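Long-range contacts in polymerase subunit PA (Dhori virus, PDB 4CGS), which probably binds RNA as part of the viral polymerase, this chain being the N-terminal domain of its PA subunit, the counterpart of other orthomyxovirus cap-snatching domains: residues R35-I40 and E164-L169; K102-N107 and F121-L126; P110-T115 and Q129-T134. All coordinates share one frame; numbering follows the deposited sequence.

Contact 1 (R35-I40 and E164-L169)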
ATOM      1  N   ARG A  35       3.320  -2.338  12.105  1.00  5.48           N
ATOM      2  CA  ARG A  35       1.993  -1.711  12.049  1.00  5.99           C
ATOM      3  C   ARG A  35       2.092  -0.394  11.292  1.00  5.62           C
ATOM      4  O   ARG A  35       1.209  -0.079  10.471  1.00  5.53           O
ATOM      5  CB  ARG A  35       1.458  -1.463  13.448  1.00  6.54           C
ATOM      6  CG  ARG A  35       0.050  -0.960  13.523  1.00  6.77           C
ATOM      7  CD  ARG A  35      -0.501  -0.914  14.910  1.00  6.84           C
ATOM      8  NE  ARG A  35      -1.879  -0.439  14.904  1.00  6.98           N
ATOM      9  CZ  ARG A  35      -2.579  -0.212  16.027  1.00  7.82           C
ATOM     10  NH1 ARG A  35      -1.979  -0.436  17.206  1.00  9.47           N
ATOM     11  NH2 ARG A  35      -3.826   0.294  15.981  1.00  9.30           N
ATOM     12  N   ILE A  36       3.149   0.399  11.571  1.00  6.49           N
ATOM     13  CA  ILE A  36       3.326   1.616  10.835  1.00  6.70           C
ATOM     14  C   ILE A  36       3.509   1.374   9.386  1.00  5.71           C
ATOM     15  O   ILE A  36       2.866   2.021   8.564  1.00  5.94           O
ATOM     16  CB  ILE A  36       4.490   2.453  11.433  1.00  6.98           C
ATOM     17  CG1 ILE A  36       4.105   2.929  12.871  1.00  6.96           C
ATOM     18  CG2 ILE A  36       4.796   3.662  10.547  1.00  8.45           C
ATOM     19  CD1 ILE A  36       5.229   3.517  13.692  1.00  9.78           C
ATOM     20  N   VAL A  37       4.393   0.465   9.010  1.00  5.74           N
ATOM     21  CA  VAL A  37       4.558   0.103   7.599  1.00  5.66           C
ATOM     22  C   VAL A  37       3.264  -0.374   6.941  1.00  5.67           C
ATOM     23  O   VAL A  37       2.972   0.010   5.806  1.00  5.82           O
ATOM     24  CB  VAL A  37       5.727  -0.862   7.376  1.00  5.90           C
ATOM     25  CG1 VAL A  37       5.770  -1.361   5.932  1.00  8.75           C
ATOM     26  CG2 VAL A  37       7.039  -0.179   7.739  1.00  8.60           C
ATOM     27  N   GLU A  38       2.477  -1.135   7.682  1.00  5.73           N
ATOM     28  CA  GLU A  38       1.194  -1.662   7.108  1.00  4.51           C
ATOM     29  C   GLU A  38       0.220  -0.522   6.899  1.00  5.14           C
ATOM     30  O   GLU A  38      -0.492  -0.465   5.898  1.00  5.11           O
ATOM     31  CB  GLU A  38       0.630  -2.751   8.027  1.00  5.53           C
ATOM     32  CG  GLU A  38      -0.484  -3.567   7.387  1.00  6.57           C
ATOM     33  CD  GLU A  38      -0.941  -4.726   8.229  1.00  7.58           C
ATOM     34  OE1 GLU A  38      -0.228  -5.168   9.143  1.00  6.72           O
ATOM     35  OE2 GLU A  38      -2.100  -5.162   7.997  1.00  8.75           O
ATOM     36  N   CYS A  39       0.211   0.429   7.809  1.00  5.19           N
ATOM     37  CA  CYS A  39      -0.607   1.608   7.631  1.00  5.50           C
ATOM     38  C   CYS A  39      -0.122   2.489   6.508  1.00  5.30           C
ATOM     39  O   CYS A  39      -0.909   3.095   5.792  1.00  5.42           O
ATOM     40  CB  CYS A  39      -0.700   2.459   8.894  1.00  4.84           C
ATOM     41  SG  CYS A  39      -1.643   1.735  10.267  1.00  6.64           S
ATOM     42  N   ILE A  40       1.185   2.569   6.290  1.00  4.42           N
ATOM     43  CA  ILE A  40       1.757   3.258   5.129  1.00  5.75           C
ATOM     44  C   ILE A  40       1.255   2.582   3.859  1.00  5.54           C
ATOM     45  O   ILE A  40       0.832   3.252   2.906  1.00  5.39           O
ATOM     46  CB  ILE A  40       3.292   3.305   5.199  1.00  5.46           C
ATOM     47  CG1 ILE A  40       3.773   4.256   6.346  1.00  5.05           C
ATOM     48  CG2 ILE A  40       3.885   3.797   3.852  1.00  8.68           C
ATOM     49  CD1 ILE A  40       5.270   4.233   6.572  1.00  6.20           C
ATOM     50  N   GLU A 164      15.034   4.562  11.727  1.00 13.14           N
ATOM     51  CA  GLU A 164      16.037   3.552  11.997  1.00 14.60           C
ATOM     52  C   GLU A 164      15.377   2.233  12.448  1.00 13.15           C
ATOM     53  O   GLU A 164      15.710   1.168  11.928  1.00 14.52           O
ATOM     54  CB  GLU A 164      17.046   4.010  13.035  1.00 16.26           C
ATOM     55  CG  GLU A 164      18.214   3.027  13.215  1.00 19.57           C
ATOM     56  CD  GLU A 164      19.020   3.191  14.514  1.00 22.07           C
ATOM     57  OE1 GLU A 164      18.646   3.898  15.453  1.00 27.43           O
ATOM     58  OE2 GLU A 164      20.063   2.521  14.591  1.00 41.90           O
ATOM     59  N   ARG A 165      14.395   2.329  13.343  1.00 11.88           N
ATOM     60  CA  ARG A 165      13.652   1.169  13.810  1.00 12.50           C
ATOM     61  C   ARG A 165      12.929   0.464  12.656  1.00 10.29           C
ATOM     62  O   ARG A 165      12.929  -0.781  12.582  1.00 12.15           O
ATOM     63  CB  ARG A 165      12.686   1.561  14.929  1.00 12.31           C
ATOM     64  CG  ARG A 165      13.453   1.841  16.226  1.00 12.31           C
ATOM     65  CD  ARG A 165      12.560   2.231  17.357  1.00 13.50           C
ATOM     66  NE  ARG A 165      11.581   1.223  17.613  1.00 14.14           N
ATOM     67  CZ  ARG A 165      10.638   1.327  18.534  1.00 13.28           C
ATOM     68  NH1 ARG A 165      10.634   2.375  19.357  1.00 17.70           N
ATOM     69  NH2 ARG A 165       9.709   0.359  18.660  1.00 12.94           N
ATOM     70  N   MET A 166      12.249   1.224  11.785  0.50  9.80           N
ATOM     71  CA  MET A 166      11.581   0.606  10.647  0.50 11.10           C
ATOM     72  C   MET A 166      12.550  -0.072   9.673  0.50 10.21           C
ATOM     73  O   MET A 166      12.235  -1.080   9.055  0.50 11.94           O
ATOM     74  CB  MET A 166      10.719   1.605   9.874  0.50  9.42           C
ATOM     75  CG  MET A 166       9.399   1.919  10.586  0.50  9.03           C
ATOM     76  SD  MET A 166       8.312   2.966   9.596  0.50  8.60           S
ATOM     77  CE  MET A 166       9.137   4.539   9.694  0.50 10.39           C
ATOM     78  N   GLN A 167      13.743   0.491   9.532  1.00 11.58           N
ATOM     79  CA  GLN A 167      14.793  -0.134   8.739  1.00 11.39           C
ATOM     80  C   GLN A 167      15.311  -1.428   9.357  1.00 14.50           C
ATOM     81  O   GLN A 167      16.044  -2.154   8.720  1.00 21.60           O
ATOM     82  CB  GLN A 167      15.891   0.892   8.419  1.00 15.45           C
ATOM     83  CG  GLN A 167      15.345   1.936   7.447  1.00 17.04           C
ATOM     84  CD  GLN A 167      16.248   3.051   6.963  1.00 24.26           C
ATOM     85  OE1 GLN A 167      17.209   3.505   7.662  1.00 21.44           O
ATOM     86  NE2 GLN A 167      15.922   3.538   5.728  1.00 19.79           N
ATOM     87  N   GLU A 168      15.004  -1.634  10.634  1.00 13.78           N
ATOM     88  CA  GLU A 168      15.301  -2.861  11.343  1.00 13.40           C
ATOM     89  C   GLU A 168      14.223  -3.930  11.212  1.00 14.36           C
ATOM     90  O   GLU A 168      14.328  -4.993  11.836  1.00 21.76           O
ATOM     91  CB  GLU A 168      15.656  -2.602  12.832  1.00 15.34           C
ATOM     92  CG  GLU A 168      16.885  -1.769  13.018  1.00 16.99           C
ATOM     93  CD  GLU A 168      17.120  -1.303  14.455  1.00 18.10           C
ATOM     94  OE1 GLU A 168      16.161  -1.154  15.226  1.00 18.47           O
ATOM     95  OE2 GLU A 168      18.270  -0.979  14.806  1.00 24.79           O
ATOM     96  N   LEU A 169      13.147  -3.686  10.449  1.00 15.22           N
ATOM     97  CA  LEU A 169      12.211  -4.763  10.040  1.00 16.46           C
ATOM     98  C   LEU A 169      12.933  -5.910   9.323  1.00 20.69           C
ATOM     99  O   LEU A 169      13.555  -5.717   8.298  1.00 29.58           O
ATOM    100  CB  LEU A 169      11.051  -4.198   9.210  1.00 14.29           C
ATOM    101  CG  LEU A 169       9.977  -3.570  10.090  1.00 13.11           C
ATOM    102  CD1 LEU A 169       9.050  -2.654   9.359  1.00 13.65           C
ATOM    103  CD2 LEU A 169       9.207  -4.726  10.790  1.00 13.49           C
TER
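V37 of helix 31-44 faces M166 of helix 162-166, their CA atoms 7.7 Å apart; a type I turn runs from M166 to L169. The contact is apolar packing in an alpha/beta domain that lays the last modelled residues of the chain against a helix from near its beginning. One face of the first helix presents I36, V37 and I40, whose spacing of one, three and four residues brings them to the same side. M166 suits the middle of this patch because its flexible, unbranched chain can reach between branched neighbours. In the conformer described, one of two modelled, SD lies 3.7 Å from I36 CG2, the two side chains crossing at about a right angle. The same SD keeps a distant contact with I40 CD1 at 4.5 Å. I40 also touches F149, L150 and I153 of helix 140-157, and M166 touches S157 of that helix. A salt bridge between R165 NE and E33 OE2 fastens the two helices beside the apolar patch. L169 slides past V37 in the opposite direction, covering the more exposed margin of the contact. V37 CG2, anti to its own carbonyl carbon, touches both partners: M166 SD at 3.9 Å and L169 CD1 at 3.6 Å.

Contact 2 (K102-N107 and F121-L126)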
ATOM      1  N   LYS A 102       3.930  -2.873  -2.385  1.00  7.81           N
ATOM      2  CA  LYS A 102       5.021  -3.190  -1.533  1.00  9.60           C
ATOM      3  C   LYS A 102       5.784  -1.920  -1.112  1.00  8.67           C
ATOM      4  O   LYS A 102       6.218  -1.146  -1.981  1.00  8.70           O
ATOM      5  CB  LYS A 102       5.941  -4.284  -2.232  1.00 13.09           C
ATOM      6  CG  LYS A 102       5.344  -5.685  -2.494  1.00 20.25           C
ATOM      7  CD  LYS A 102       6.411  -6.761  -2.783  1.00 26.04           C
ATOM      8  CE  LYS A 102       5.867  -8.211  -2.735  1.00 22.52           C
ATOM      9  NZ  LYS A 102       6.905  -9.324  -2.711  1.00 19.81           N
ATOM     10  N   VAL A 103       5.979  -1.756   0.178  1.00 10.22           N
ATOM     11  CA  VAL A 103       6.722  -0.658   0.742  1.00 10.67           C
ATOM     12  C   VAL A 103       8.089  -1.161   1.215  1.00 11.83           C
ATOM     13  O   VAL A 103       8.210  -2.063   2.027  1.00 16.69           O
ATOM     14  CB  VAL A 103       5.992  -0.001   1.942  1.00 14.03           C
ATOM     15  CG1 VAL A 103       6.823   1.127   2.532  1.00 16.10           C
ATOM     16  CG2 VAL A 103       4.606   0.443   1.504  1.00 15.12           C
ATOM     17  N   TYR A 104       9.131  -0.560   0.702  1.00 12.76           N
ATOM     18  CA  TYR A 104      10.508  -0.876   1.062  1.00 15.33           C
ATOM     19  C   TYR A 104      11.027   0.169   2.084  1.00 17.05           C
ATOM     20  O   TYR A 104      11.005   1.258   1.800  1.00 13.04           O
ATOM     21  CB  TYR A 104      11.272  -0.822  -0.256  1.00 16.93           C
ATOM     22  CG  TYR A 104      10.965  -1.917  -1.228  1.00 14.82           C
ATOM     23  CD1 TYR A 104       9.780  -1.888  -1.984  1.00 16.08           C
ATOM     24  CD2 TYR A 104      11.770  -3.029  -1.365  1.00 19.39           C
ATOM     25  CE1 TYR A 104       9.448  -2.876  -2.865  1.00 15.43           C
ATOM     26  CE2 TYR A 104      11.455  -4.042  -2.266  1.00 20.09           C
ATOM     27  CZ  TYR A 104      10.276  -3.985  -2.993  1.00 16.13           C
ATOM     28  OH  TYR A 104       9.933  -4.975  -3.910  1.00 20.48           O
ATOM     29  N   PRO A 105      11.240  -0.192   3.398  1.00 20.47           N
ATOM     30  CA  PRO A 105      12.065   0.690   4.234  1.00 23.29           C
ATOM     31  C   PRO A 105      13.431   0.778   3.485  1.00 26.96           C
ATOM     32  O   PRO A 105      14.121  -0.250   3.395  1.00 30.88           O
ATOM     33  CB  PRO A 105      12.137  -0.076   5.573  1.00 23.92           C
ATOM     34  CG  PRO A 105      10.954  -1.048   5.598  1.00 22.92           C
ATOM     35  CD  PRO A 105      10.741  -1.377   4.136  1.00 22.66           C
ATOM     36  N   ASP A 106      13.849   1.930   2.947  1.00 29.86           N
ATOM     37  CA  ASP A 106      14.718   1.803   1.854  1.00 30.68           C
ATOM     38  C   ASP A 106      15.338   3.114   1.616  1.00 29.37           C
ATOM     39  O   ASP A 106      14.691   4.058   1.159  1.00 48.48           O
ATOM     40  CB  ASP A 106      13.877   1.368   0.654  1.00 24.19           C
ATOM     41  CG  ASP A 106      14.723   0.976  -0.611  1.00 35.67           C
ATOM     42  OD1 ASP A 106      15.971   0.948  -0.526  1.00 48.77           O
ATOM     43  OD2 ASP A 106      14.125   0.663  -1.669  1.00 26.26           O
ATOM     44  N   ASN A 107      16.636   3.175   1.872  1.00 22.54           N
ATOM     45  CA  ASN A 107      17.411   4.139   1.120  1.00 27.34           C
ATOM     46  C   ASN A 107      17.561   3.378  -0.206  1.00 32.39           C
ATOM     47  O   ASN A 107      18.139   2.250  -0.205  1.00 32.78           O
ATOM     48  CB  ASN A 107      18.734   4.550   1.797  1.00 34.98           C
ATOM     49  CG  ASN A 107      19.953   3.864   1.209  1.00 37.74           C
ATOM     50  OD1 ASN A 107      20.446   2.879   1.762  1.00 37.78           O
ATOM     51  ND2 ASN A 107      20.461   4.390   0.082  1.00 35.44           N
ATOM     52  N   PHE A 121       2.797  -4.727  -9.852  1.00  7.91           N
ATOM     53  CA  PHE A 121       3.380  -4.601  -8.528  1.00  8.19           C
ATOM     54  C   PHE A 121       3.925  -3.164  -8.357  1.00  8.46           C
ATOM     55  O   PHE A 121       4.982  -2.840  -8.814  1.00 10.16           O
ATOM     56  CB  PHE A 121       4.508  -5.636  -8.347  1.00 11.33           C
ATOM     57  CG  PHE A 121       4.049  -7.076  -8.026  1.00 14.35           C
ATOM     58  CD1 PHE A 121       3.359  -7.792  -8.989  1.00 19.39           C
ATOM     59  CD2 PHE A 121       4.274  -7.686  -6.786  1.00 19.33           C
ATOM     60  CE1 PHE A 121       2.951  -9.083  -8.784  1.00 20.65           C
ATOM     61  CE2 PHE A 121       3.804  -8.966  -6.561  1.00 18.66           C
ATOM     62  CZ  PHE A 121       3.172  -9.676  -7.582  1.00 19.61           C
ATOM     63  N   VAL A 122       3.183  -2.378  -7.593  1.00  6.74           N
ATOM     64  CA  VAL A 122       3.615  -1.028  -7.156  1.00  6.90           C
ATOM     65  C   VAL A 122       4.637  -1.225  -6.076  1.00  6.80           C
ATOM     66  O   VAL A 122       4.351  -1.843  -5.003  1.00  8.36           O
ATOM     67  CB  VAL A 122       2.407  -0.196  -6.671  1.00  6.80           C
ATOM     68  CG1 VAL A 122       2.835   1.000  -5.859  1.00  8.30           C
ATOM     69  CG2 VAL A 122       1.516   0.185  -7.879  1.00  8.94           C
ATOM     70  N   ARG A 123       5.828  -0.648  -6.298  0.60  6.35           N
ATOM     71  CA  ARG A 123       6.986  -0.852  -5.426  0.60  6.76           C
ATOM     72  C   ARG A 123       7.575   0.501  -5.103  0.60  6.05           C
ATOM     73  O   ARG A 123       8.059   1.215  -5.980  0.60  8.15           O
ATOM     74  CB  ARG A 123       8.063  -1.753  -6.046  0.60  7.75           C
ATOM     75  CG  ARG A 123       7.702  -3.264  -6.054  0.60  9.09           C
ATOM     76  CD  ARG A 123       8.822  -4.052  -6.723  0.60 10.01           C
ATOM     77  NE  ARG A 123       8.841  -5.496  -6.375  0.60 10.31           N
ATOM     78  CZ  ARG A 123       8.621  -6.522  -7.217  0.60  9.51           C
ATOM     79  NH1 ARG A 123       8.313  -6.301  -8.509  0.60 11.67           N
ATOM     80  NH2 ARG A 123       8.772  -7.795  -6.772  0.60 10.28           N
ATOM     81  N   VAL A 124       7.433   0.908  -3.845  1.00  6.75           N
ATOM     82  CA  VAL A 124       7.826   2.245  -3.404  1.00  7.00           C
ATOM     83  C   VAL A 124       8.679   2.140  -2.186  1.00  7.43           C
ATOM     84  O   VAL A 124       8.486   1.256  -1.325  1.00  8.82           O
ATOM     85  CB  VAL A 124       6.592   3.132  -3.151  1.00  6.73           C
ATOM     86  CG1 VAL A 124       5.744   3.357  -4.400  1.00  9.75           C
ATOM     87  CG2 VAL A 124       5.697   2.640  -2.026  1.00  9.59           C
ATOM     88  N   SER A 125       9.591   3.102  -1.993  1.00  9.08           N
ATOM     89  CA  SER A 125      10.440   3.162  -0.791  1.00  8.87           C
ATOM     90  C   SER A 125       9.890   4.135   0.180  1.00 10.06           C
ATOM     91  O   SER A 125       9.160   5.068  -0.146  1.00  9.77           O
ATOM     92  CB  SER A 125      11.874   3.521  -1.119  1.00 10.04           C
ATOM     93  OG  SER A 125      12.005   4.924  -1.346  1.00 10.38           O
ATOM     94  N   LEU A 126      10.302   3.983   1.442  1.00 10.51           N
ATOM     95  CA  LEU A 126       9.885   4.909   2.482  1.00 12.47           C
ATOM     96  C   LEU A 126      10.317   6.348   2.164  1.00 11.02           C
ATOM     97  O   LEU A 126       9.661   7.302   2.555  1.00 15.44           O
ATOM     98  CB  LEU A 126      10.386   4.492   3.902  1.00 15.38           C
ATOM     99  CG  LEU A 126       9.853   3.240   4.616  1.00 17.37           C
ATOM    100  CD1 LEU A 126      10.646   2.912   5.895  1.00 21.30           C
ATOM    101  CD2 LEU A 126       8.347   3.272   4.881  1.00 20.74           C
TER
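K102 pairs with R123 in a parallel beta ladder already under way: its N donates to V122 O (2.8 Å), and its O accepts from V124 N (3.0 Å) in a nearly straight bond of 174°. V103 turns to the other face of the sheet, where CG1 meets L126 CD2 at 3.5 Å; a beta-branched valine suits an extended backbone and an apolar face. Y104 returns to the face of K102 and R123. Its N donates to V124 O (2.8 Å) and its O accepts from L126 N (2.8 Å), while the ring turns its edge to V124 O. At the ring's end, OH accepts from R123 NE at 2.7 Å, lying close to the guanidinium plane, which is 48° from the ring; one of two modelled arginine conformers is described. P105, without an N-H to give, suits the point where the strand stops, and packs on L126. D106 lays CB against S125 CB, whose OG is held by Q129 N beyond. The pair forms one margin of the five-stranded mixed sheet, 97-104 lying between 90-92 and the outermost strand 119-125. Helix 31-44 covers V103 and L126 through K41 and I40, and V122 rests on helix 132-137.

Contact 3 (P110-T115 and Q129-T134)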
ATOM      1  N   PRO A 110      13.395   0.606  -5.525  1.00  9.93           N
ATOM      2  CA  PRO A 110      13.078  -0.793  -5.659  1.00 10.41           C
ATOM      3  C   PRO A 110      13.297  -1.294  -7.083  1.00 11.12           C
ATOM      4  O   PRO A 110      13.069  -0.604  -8.097  1.00 12.15           O
ATOM      5  CB  PRO A 110      11.607  -0.865  -5.326  1.00 12.08           C
ATOM      6  CG  PRO A 110      11.395   0.322  -4.412  1.00 11.87           C
ATOM      7  CD  PRO A 110      12.222   1.383  -5.017  1.00 10.82           C
ATOM      8  N   THR A 111      13.678  -2.553  -7.132  1.00 13.39           N
ATOM      9  CA  THR A 111      13.865  -3.280  -8.383  1.00 12.69           C
ATOM     10  C   THR A 111      12.583  -4.019  -8.815  1.00 12.17           C
ATOM     11  O   THR A 111      11.907  -4.653  -7.980  1.00 13.17           O
ATOM     12  CB  THR A 111      14.981  -4.323  -8.209  1.00 14.30           C
ATOM     13  OG1 THR A 111      16.167  -3.701  -7.662  1.00 19.36           O
ATOM     14  CG2 THR A 111      15.362  -5.060  -9.619  1.00 13.82           C
ATOM     15  N   ASP A 112      12.265  -3.962 -10.093  1.00 10.65           N
ATOM     16  CA  ASP A 112      11.162  -4.715 -10.665  1.00 10.93           C
ATOM     17  C   ASP A 112      11.584  -6.122 -11.014  1.00 11.59           C
ATOM     18  O   ASP A 112      12.640  -6.367 -11.589  1.00 12.63           O
ATOM     19  CB  ASP A 112      10.559  -4.016 -11.884  1.00 10.35           C
ATOM     20  CG  ASP A 112      10.001  -2.659 -11.531  1.00  8.89           C
ATOM     21  OD1 ASP A 112       9.152  -2.592 -10.607  1.00  9.60           O
ATOM     22  OD2 ASP A 112      10.421  -1.658 -12.171  1.00  9.85           O
ATOM     23  N   TYR A 113      10.695  -7.053 -10.694  1.00 15.19           N
ATOM     24  CA  TYR A 113      10.840  -8.463 -11.015  1.00 12.52           C
ATOM     25  C   TYR A 113       9.566  -8.906 -11.692  1.00 15.42           C
ATOM     26  O   TYR A 113       8.501  -8.324 -11.423  1.00 19.10           O
ATOM     27  CB  TYR A 113      11.183  -9.291  -9.780  1.00 12.63           C
ATOM     28  CG  TYR A 113      12.539  -8.958  -9.174  1.00 13.68           C
ATOM     29  CD1 TYR A 113      13.721  -9.283  -9.833  1.00 13.95           C
ATOM     30  CD2 TYR A 113      12.642  -8.264  -7.935  1.00 15.13           C
ATOM     31  CE1 TYR A 113      14.944  -8.911  -9.304  1.00 15.45           C
ATOM     32  CE2 TYR A 113      13.889  -7.970  -7.383  1.00 16.66           C
ATOM     33  CZ  TYR A 113      15.023  -8.280  -8.108  1.00 15.42           C
ATOM     34  OH  TYR A 113      16.277  -7.949  -7.637  1.00 18.40           O
ATOM     35  N   GLN A 114       9.631  -9.977 -12.473  1.00 18.95           N
ATOM     36  CA  GLN A 114       8.505 -10.502 -13.274  1.00 18.17           C
ATOM     37  C   GLN A 114       7.188 -10.684 -12.475  1.00 15.67           C
ATOM     38  O   GLN A 114       7.189 -11.082 -11.294  1.00 16.01           O
ATOM     39  CB  GLN A 114       8.897 -11.898 -13.817  1.00 20.19           C
ATOM     40  CG  GLN A 114       7.970 -12.467 -14.868  1.00 20.03           C
ATOM     41  CD  GLN A 114       8.204 -13.974 -15.263  1.00 24.23           C
ATOM     42  OE1 GLN A 114       8.889 -14.780 -14.581  1.00 26.95           O
ATOM     43  NE2 GLN A 114       7.613 -14.351 -16.365  1.00 24.55           N
ATOM     44  N   THR A 115       6.109 -10.281 -13.126  1.00 16.06           N
ATOM     45  CA  THR A 115       4.754 -10.548 -12.664  1.00 14.26           C
ATOM     46  C   THR A 115       3.978 -11.190 -13.824  1.00 11.99           C
ATOM     47  O   THR A 115       4.455 -11.184 -14.948  1.00 15.92           O
ATOM     48  CB  THR A 115       4.080  -9.248 -12.118  1.00 15.03           C
ATOM     49  OG1 THR A 115       3.951  -8.323 -13.192  1.00 19.50           O
ATOM     50  CG2 THR A 115       4.936  -8.637 -10.979  1.00 21.23           C
ATOM     51  N   GLN A 129      10.814   6.897  -3.223  0.60  8.05           N
ATOM     52  CA  GLN A 129      11.243   6.391  -4.534  0.60  9.10           C
ATOM     53  C   GLN A 129      10.227   5.400  -5.124  0.60  7.36           C
ATOM     54  O   GLN A 129       9.562   4.707  -4.396  0.60  9.84           O
ATOM     55  CB  GLN A 129      12.641   5.726  -4.473  0.60  9.35           C
ATOM     56  CG  GLN A 129      13.692   6.699  -3.986  0.60  9.86           C
ATOM     57  CD  GLN A 129      14.399   7.316  -5.157  0.60 14.79           C
ATOM     58  OE1 GLN A 129      15.308   6.720  -5.720  0.60 26.15           O
ATOM     59  NE2 GLN A 129      13.958   8.483  -5.565  0.60 13.50           N
ATOM     60  N   MET A 130      10.154   5.346  -6.452  1.00  7.59           N
ATOM     61  CA  MET A 130       9.253   4.477  -7.145  1.00  7.42           C
ATOM     62  C   MET A 130      10.046   3.635  -8.131  1.00  6.85           C
ATOM     63  O   MET A 130      10.896   4.162  -8.870  1.00  7.56           O
ATOM     64  CB  MET A 130       8.217   5.266  -7.950  1.00  8.50           C
ATOM     65  CG  MET A 130       7.277   6.075  -7.120  1.00  9.31           C
ATOM     66  SD  MET A 130       6.317   7.292  -8.094  1.00 14.19           S
ATOM     67  CE  MET A 130       7.692   8.468  -8.717  1.00 14.99           C
ATOM     68  N   SER A 131       9.764   2.326  -8.241  1.00  6.46           N
ATOM     69  CA  SER A 131      10.406   1.479  -9.259  1.00  6.84           C
ATOM     70  C   SER A 131      10.023   1.991 -10.638  1.00  6.90           C
ATOM     71  O   SER A 131       9.015   2.665 -10.832  1.00  6.90           O
ATOM     72  CB  SER A 131      10.003   0.046  -9.141  1.00  6.81           C
ATOM     73  OG  SER A 131       8.739  -0.215  -9.683  1.00  7.87           O
ATOM     74  N   PRO A 132      10.815   1.602 -11.667  1.00  6.88           N
ATOM     75  CA  PRO A 132      10.524   2.101 -13.035  1.00  8.11           C
ATOM     76  C   PRO A 132       9.109   1.692 -13.480  1.00  7.13           C
ATOM     77  O   PRO A 132       8.393   2.484 -14.117  1.00  9.15           O
ATOM     78  CB  PRO A 132      11.599   1.423 -13.851  1.00  9.06           C
ATOM     79  CG  PRO A 132      12.778   1.366 -12.908  1.00 10.33           C
ATOM     80  CD  PRO A 132      12.192   1.050 -11.562  1.00  7.39           C
ATOM     81  N   ILE A 133       8.698   0.435 -13.255  1.00  9.33           N
ATOM     82  CA  ILE A 133       7.365   0.012 -13.645  1.00 10.67           C
ATOM     83  C   ILE A 133       6.263   0.723 -12.862  1.00  7.99           C
ATOM     84  O   ILE A 133       5.234   1.078 -13.415  1.00  8.01           O
ATOM     85  CB  ILE A 133       7.163  -1.497 -13.469  1.00 12.79           C
ATOM     86  CG1 ILE A 133       7.926  -2.215 -14.620  1.00 16.53           C
ATOM     87  CG2 ILE A 133       5.646  -1.903 -13.427  1.00 16.20           C
ATOM     88  CD1 ILE A 133       7.116  -2.295 -15.897  1.00 22.50           C
ATOM     89  N   THR A 134       6.533   1.038 -11.600  1.00  6.13           N
ATOM     90  CA  THR A 134       5.618   1.782 -10.789  1.00  6.80           C
ATOM     91  C   THR A 134       5.408   3.197 -11.372  1.00  6.83           C
ATOM     92  O   THR A 134       4.289   3.674 -11.489  1.00  7.14           O
ATOM     93  CB  THR A 134       6.130   1.859  -9.357  1.00  6.85           C
ATOM     94  OG1 THR A 134       6.266   0.532  -8.876  1.00  6.62           O
ATOM     95  CG2 THR A 134       5.221   2.646  -8.457  1.00  6.87           C
TER
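D112 and S131 meet through their polar ends, with the aspartate carboxylate set against the start of helix 132-137. On D112, chi1 (-61°) sets CG anti to the carbonyl carbon, and chi2 (-55°) turns the oxygens so that each meets its donor. OD1 accepts from S131 OG at 2.6 Å through its syn lone pair. OD2 takes the I133 N-H at 2.9 Å in a nearly straight bond, although that N lies above the carboxylate plane, 37° out of it. S131 is the N-cap residue of the helix: its OG, placed between the backbone N and the carbonyl carbon, accepts from T134 N at 3.2 Å and from T134 OG1 at 2.7 Å. A small hydroxyl suits this place because one oxygen can both cap the helix and donate to the aspartate. P132 follows as the first residue of the helix, where a missing N-H costs no helical bond, and its CD lies 3.3 Å from D112 OD2. I133 lays CB and CG1 beside the same carboxylate. At the other end, P110 O approaches S131 CB at 3.3 Å, and the P110 side chain touches R123. T134 OG1 in turn accepts from R123 N of strand 119-125. S131 thus caps the helix while D112 accepts from its hydroxyl and from the I133 N-H, and the positive end of the helix dipole would be expected to stabilise a negative charge on D112.

Overall arrangement
From the N terminus, 35-40 on helix 31-44 comes first, and it finds its partner only at the end of the modelled chain, so contact 1 closes a large loop that encloses the other two. Within it, 102-107 opens contact 2 and 110-115 opens contact 3; the chain then closes them in the same order, at 121-126 and 129-134, so these two cross. They are neighbours in space as well, joined where strand 119-125 runs through a short loop into helix 132-137. Contact 2 touches contact 1 through I40 and L126, whereas contacts 1 and 3 stay about 10 Å apart at their nearest atoms. Together they connect helix 31-44, the sheet margin, the start of helix 132-137 and the C-terminal residues after helix 140-157.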